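Local coordinates for antibiotic biosynthesis monooxygenase (Thermus thermophilus, PDB 1IUJ), which is of unproven function but belongs to the antibiotic biosynthesis monooxygenase family, so it may act as a monooxygenase, and binds zinc ions, at residues F2-I8 with Y50-W56; Y14-F18 with T80-A85. All coordinates share one frame; numbering follows the deposited sequence.

Contact 1 of 2, residues F2-I8 with Y50-W56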
# COMPACT_ATOMS: atom_id res chain seq x y z
N PHE B 2 4.20 10.49 4.14
CA PHE B 2 4.75 9.32 4.81
C PHE B 2 3.62 8.29 4.88
O PHE B 2 2.48 8.64 5.13
CB PHE B 2 5.24 9.73 6.20
CG PHE B 2 5.65 8.58 7.09
CD1 PHE B 2 6.95 8.06 7.03
CD2 PHE B 2 4.78 8.09 8.05
CE1 PHE B 2 7.35 7.01 7.87
CE2 PHE B 2 5.16 7.03 8.94
CZ PHE B 2 6.46 6.49 8.84
N VAL B 3 3.92 7.03 4.56
CA VAL B 3 2.88 6.00 4.52
C VAL B 3 3.28 4.83 5.40
O VAL B 3 4.44 4.35 5.33
CB VAL B 3 2.67 5.50 3.06
CG1 VAL B 3 1.71 4.34 3.00
CG2 VAL B 3 2.22 6.63 2.16
N THR B 4 2.31 4.33 6.16
CA THR B 4 2.47 3.05 6.86
C THR B 4 1.57 2.00 6.26
O THR B 4 0.47 2.31 5.79
CB THR B 4 2.18 3.14 8.37
OG1 THR B 4 0.83 3.60 8.58
CG2 THR B 4 3.05 4.15 9.05
N MET B 5 2.07 0.78 6.21
CA MET B 5 1.25 -0.38 5.84
C MET B 5 1.37 -1.41 6.94
O MET B 5 2.44 -1.94 7.19
CB MET B 5 1.71 -0.96 4.50
CG MET B 5 1.53 0.00 3.37
SD MET B 5 1.80 -0.84 1.81
CE MET B 5 1.73 0.55 0.81
N ASN B 6 0.25 -1.67 7.62
CA ASN B 6 0.25 -2.63 8.70
C ASN B 6 -0.37 -3.88 8.15
O ASN B 6 -1.57 -3.89 7.80
CB ASN B 6 -0.58 -2.09 9.84
CG ASN B 6 -0.28 -2.75 11.19
OD1 ASN B 6 -0.93 -2.42 12.21
ND2 ASN B 6 0.68 -3.65 11.23
N ARG B 7 0.46 -4.91 8.00
CA ARG B 7 0.02 -6.20 7.43
C ARG B 7 -0.45 -7.10 8.55
O ARG B 7 0.32 -7.47 9.44
CB ARG B 7 1.18 -6.85 6.66
CG ARG B 7 1.84 -5.93 5.58
CD ARG B 7 3.11 -6.52 5.03
NE ARG B 7 2.92 -7.83 4.39
CZ ARG B 7 2.42 -7.99 3.17
NH1 ARG B 7 2.06 -6.94 2.43
NH2 ARG B 7 2.28 -9.21 2.67
N ILE B 8 -1.74 -7.43 8.52
CA ILE B 8 -2.40 -8.12 9.63
C ILE B 8 -2.97 -9.42 9.09
O ILE B 8 -3.91 -9.39 8.29
CB ILE B 8 -3.47 -7.20 10.24
CG1 ILE B 8 -2.81 -5.92 10.79
CG2 ILE B 8 -4.27 -7.97 11.32
CD1 ILE B 8 -3.76 -4.79 11.03
N TYR B 50 -4.58 -8.81 5.41
CA TYR B 50 -5.15 -7.46 5.22
C TYR B 50 -4.01 -6.45 5.30
O TYR B 50 -3.00 -6.72 5.97
CB TYR B 50 -6.17 -7.16 6.35
CG TYR B 50 -7.60 -7.57 6.06
CD1 TYR B 50 -7.99 -8.91 6.09
CD2 TYR B 50 -8.56 -6.61 5.75
CE1 TYR B 50 -9.33 -9.27 5.83
CE2 TYR B 50 -9.90 -6.96 5.49
CZ TYR B 50 -10.25 -8.29 5.52
OH TYR B 50 -11.57 -8.63 5.23
N VAL B 51 -4.18 -5.32 4.63
CA VAL B 51 -3.29 -4.16 4.81
C VAL B 51 -4.06 -2.94 5.26
O VAL B 51 -4.99 -2.51 4.62
CB VAL B 51 -2.41 -3.86 3.55
CG1 VAL B 51 -1.62 -2.57 3.73
CG2 VAL B 51 -1.45 -4.99 3.33
N VAL B 52 -3.63 -2.35 6.38
CA VAL B 52 -4.18 -1.06 6.79
C VAL B 52 -3.14 -0.05 6.33
O VAL B 52 -1.98 -0.04 6.82
CB VAL B 52 -4.39 -0.96 8.28
CG1 VAL B 52 -4.79 0.48 8.64
CG2 VAL B 52 -5.38 -2.03 8.81
N MET B 53 -3.55 0.81 5.41
CA MET B 53 -2.62 1.75 4.80
C MET B 53 -2.99 3.14 5.25
O MET B 53 -4.15 3.57 5.11
CB MET B 53 -2.72 1.70 3.28
CG MET B 53 -1.75 2.65 2.64
SD MET B 53 -1.76 2.42 0.90
CE MET B 53 -3.43 2.82 0.48
N THR B 54 -2.02 3.87 5.78
CA THR B 54 -2.32 5.19 6.32
C THR B 54 -1.35 6.19 5.78
O THR B 54 -0.14 5.92 5.72
CB THR B 54 -2.27 5.15 7.84
OG1 THR B 54 -3.16 4.14 8.33
CG2 THR B 54 -2.82 6.50 8.43
N LEU B 55 -1.89 7.31 5.30
CA LEU B 55 -1.11 8.39 4.69
C LEU B 55 -1.02 9.54 5.66
O LEU B 55 -2.04 9.97 6.19
CB LEU B 55 -1.81 8.88 3.41
CG LEU B 55 -1.62 8.08 2.12
CD1 LEU B 55 -2.10 6.63 2.26
CD2 LEU B 55 -2.41 8.84 1.02
N TRP B 56 0.20 10.02 5.88
CA TRP B 56 0.49 11.09 6.85
C TRP B 56 1.29 12.21 6.19
O TRP B 56 2.06 11.98 5.27
CB TRP B 56 1.37 10.49 7.97
CG TRP B 56 0.64 9.49 8.86
CD1 TRP B 56 0.72 8.12 8.84
CD2 TRP B 56 -0.22 9.82 9.95
NE1 TRP B 56 -0.09 7.59 9.82
CE2 TRP B 56 -0.66 8.61 10.53
CE3 TRP B 56 -0.66 11.04 10.50
CZ2 TRP B 56 -1.54 8.58 11.62
CZ3 TRP B 56 -1.54 11.00 11.59
CH2 TRP B 56 -1.96 9.79 12.13
O HOH W 1 -0.27 4.89 10.83
O HOH W 2 -1.25 2.02 8.69
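Strands 2-8 and 50-56 are the two central strands of the antiparallel sheet of a dimeric alpha+beta-barrel (ferredoxin-like) fold, and Phe2, Thr4, Asn6 and Ile8 form hydrogen-bonded pairs with Trp56, Thr54, Val52 and Tyr50. The ladder runs from Phe2 N to Trp56 O (2.8 Å, almost straight at 175°) to a weak last bond from Tyr50 N to Ile8 O. On one face, Met5 and Met53 lie side by side, Met5 CE 4.0 Å from Met53 SD, while Met5 CB rests on Val51 CG1; Met53 of the second subunit packs on Met53, and Arg7 reaches Glu93 of that subunit in a salt bridge. On the other face, Ile8, Tyr50, Val52 and Trp56 pack on helix 15-29, and the Asn6 side chain lies about 4 Å from a bound zinc ion. Here Ile8 CD1 touches Val52 CG2 at 3.9 Å, and Trp56 CD1 meets the edge of the Phe2 ring. Thr4 OG1 stands between its backbone N and carbonyl carbon (chi1 58°), beside Thr54 CB, where two waters reach it. One joins it to Val52 O and Thr54 OG1; the other lies in the Trp56 ring plane and accepts from Trp56 NE1 at 2.9 Å.

Contact 2 of 2, residues Y14-F18 with T80-A85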
# COMPACT_ATOMS: atom_id res chain seq x y z
N TYR B 14 -12.76 -14.42 10.73
CA TYR B 14 -12.80 -13.22 11.57
C TYR B 14 -12.72 -11.90 10.79
O TYR B 14 -12.68 -10.80 11.39
CB TYR B 14 -11.66 -13.25 12.60
CG TYR B 14 -11.79 -14.36 13.60
CD1 TYR B 14 -11.34 -15.65 13.32
CD2 TYR B 14 -12.40 -14.13 14.82
CE1 TYR B 14 -11.45 -16.68 14.23
CE2 TYR B 14 -12.53 -15.15 15.76
CZ TYR B 14 -12.08 -16.41 15.46
OH TYR B 14 -12.22 -17.41 16.38
N ALA B 15 -12.72 -12.02 9.46
CA ALA B 15 -12.59 -10.86 8.58
C ALA B 15 -13.64 -9.77 8.83
O ALA B 15 -13.32 -8.60 8.93
CB ALA B 15 -12.62 -11.31 7.12
N GLU B 16 -14.91 -10.18 8.94
CA GLU B 16 -15.98 -9.23 9.25
C GLU B 16 -15.81 -8.51 10.60
O GLU B 16 -15.98 -7.28 10.71
CB GLU B 16 -17.35 -9.92 9.12
CG GLU B 16 -18.53 -9.08 9.55
CD GLU B 16 -19.86 -9.82 9.44
OE1 GLU B 16 -19.84 -11.06 9.27
OE2 GLU B 16 -20.91 -9.15 9.52
N GLN B 17 -15.48 -9.27 11.64
CA GLN B 17 -15.27 -8.68 12.94
C GLN B 17 -14.06 -7.74 12.92
O GLN B 17 -14.12 -6.66 13.53
CB GLN B 17 -15.10 -9.75 14.02
CG GLN B 17 -15.24 -9.19 15.42
CD GLN B 17 -14.62 -10.07 16.48
OE1 GLN B 17 -14.47 -11.27 16.28
NE2 GLN B 17 -14.25 -9.47 17.61
N PHE B 18 -13.00 -8.15 12.22
CA PHE B 18 -11.82 -7.31 12.05
C PHE B 18 -12.22 -6.00 11.37
O PHE B 18 -11.84 -4.93 11.83
CB PHE B 18 -10.75 -8.04 11.21
CG PHE B 18 -9.60 -7.16 10.83
CD1 PHE B 18 -8.55 -6.99 11.70
CD2 PHE B 18 -9.60 -6.47 9.61
CE1 PHE B 18 -7.49 -6.17 11.38
CE2 PHE B 18 -8.54 -5.64 9.26
CZ PHE B 18 -7.48 -5.49 10.16
N THR B 80 -10.26 -6.93 21.32
CA THR B 80 -11.48 -7.75 21.34
C THR B 80 -11.37 -8.95 20.40
O THR B 80 -12.07 -9.95 20.61
CB THR B 80 -12.80 -6.94 21.03
OG1 THR B 80 -12.77 -6.41 19.70
CG2 THR B 80 -12.93 -5.71 21.92
N LEU B 81 -10.52 -8.85 19.38
CA LEU B 81 -10.25 -9.99 18.51
C LEU B 81 -9.36 -11.00 19.23
O LEU B 81 -8.26 -10.66 19.68
CB LEU B 81 -9.59 -9.55 17.20
CG LEU B 81 -10.40 -9.21 15.94
CD1 LEU B 81 -11.27 -10.36 15.47
CD2 LEU B 81 -11.23 -7.93 16.08
N PRO B 82 -9.82 -12.25 19.33
CA PRO B 82 -9.04 -13.29 20.00
C PRO B 82 -7.68 -13.54 19.35
O PRO B 82 -7.54 -13.35 18.14
CB PRO B 82 -9.93 -14.54 19.86
CG PRO B 82 -10.84 -14.23 18.73
CD PRO B 82 -11.11 -12.75 18.81
N LYS B 83 -6.68 -13.95 20.13
CA LYS B 83 -5.36 -14.28 19.55
C LYS B 83 -5.48 -15.27 18.40
O LYS B 83 -4.72 -15.23 17.44
CB LYS B 83 -4.41 -14.83 20.62
CG LYS B 83 -3.04 -14.15 20.61
CD LYS B 83 -1.92 -15.07 20.15
CE LYS B 83 -0.59 -14.32 20.19
NZ LYS B 83 0.60 -15.20 20.42
N GLU B 84 -6.47 -16.16 18.51
CA GLU B 84 -6.68 -17.22 17.54
C GLU B 84 -7.10 -16.71 16.17
O GLU B 84 -7.02 -17.44 15.20
CB GLU B 84 -7.73 -18.19 18.07
CG GLU B 84 -7.29 -18.98 19.30
CD GLU B 84 -7.41 -18.23 20.62
OE1 GLU B 84 -7.04 -18.82 21.65
OE2 GLU B 84 -7.86 -17.06 20.63
N ALA B 85 -7.57 -15.46 16.11
CA ALA B 85 -8.04 -14.87 14.87
C ALA B 85 -6.89 -14.67 13.87
O ALA B 85 -7.14 -14.51 12.69
CB ALA B 85 -8.72 -13.53 15.13
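Tyr14, at the start of the 14-18 segment, lays its ring against the 80-85 segment, part of the loop that runs from helix 69-74 to strand 91-100. Its CB lies 3.9 Å from Ala85 CB, with Leu81 CD1 slightly farther off. Because CG is anti to the carbonyl carbon (chi1 -65°), the ring extends over Ala85, whose methyl makes a CH-pi contact with one face: Ala85 CB is 3.8 Å from the centroid of the Tyr14 ring, 20° off its normal, and is displaced toward CG. Along one side of the ring, CD1 and CE1 meet Ala85 CA. Along the other, CD2 touches Leu81 CD1 at 4.0 Å and CE2 presses on Pro82 CG at 3.5 Å; farther out, CZ and OH still graze the same proline carbon.

Gln17, nearly one turn along, approaches Leu81 from the opposite direction. Its extended chain, with CG anti to the backbone N (chi1 -165°), places the amide beside both methyls, OE1 3.4 Å from Leu81 CD1 and NE2 3.7 Å from Leu81 CD2. The same OE1 lies in the plane of the Tyr14 ring, at its edge. Leu81 CD2 also comes within 4.1 Å of Phe18 CA, placing the leucine against the helix backbone. Each segment braces itself with a backbone bond, Phe18 N to Tyr14 O and Ala85 N to Pro82 O, and Ala85 is also backbone-bonded to Arg11. No hydrogen bond links the two segments, so apolar, CH-pi and amide-on-methyl packing makes the join between them.

In the fold
The segments alternate along the chain: strand 2-8, the start of helix 15-29, strand 50-56, then loop 80-85. Contact 1 is at the middle of the sheet, about 5 Å from the centre of the chain, and contact 2 lies near its periphery, about 15 Å out; their centres are about 18 Å apart. Helix 15-29 joins them, because Phe18 packs against Ile8, Tyr50 and Val52, and Ala15 meets Tyr50 OH, which also hydrogen-bonds to Glu19. One end of the helix thus touches the sheet on one side and the 80-85 loop on another. The second subunit packs on contact 1, but no other chain of the assembly touches contact 2, which ties the late loop to the first helix.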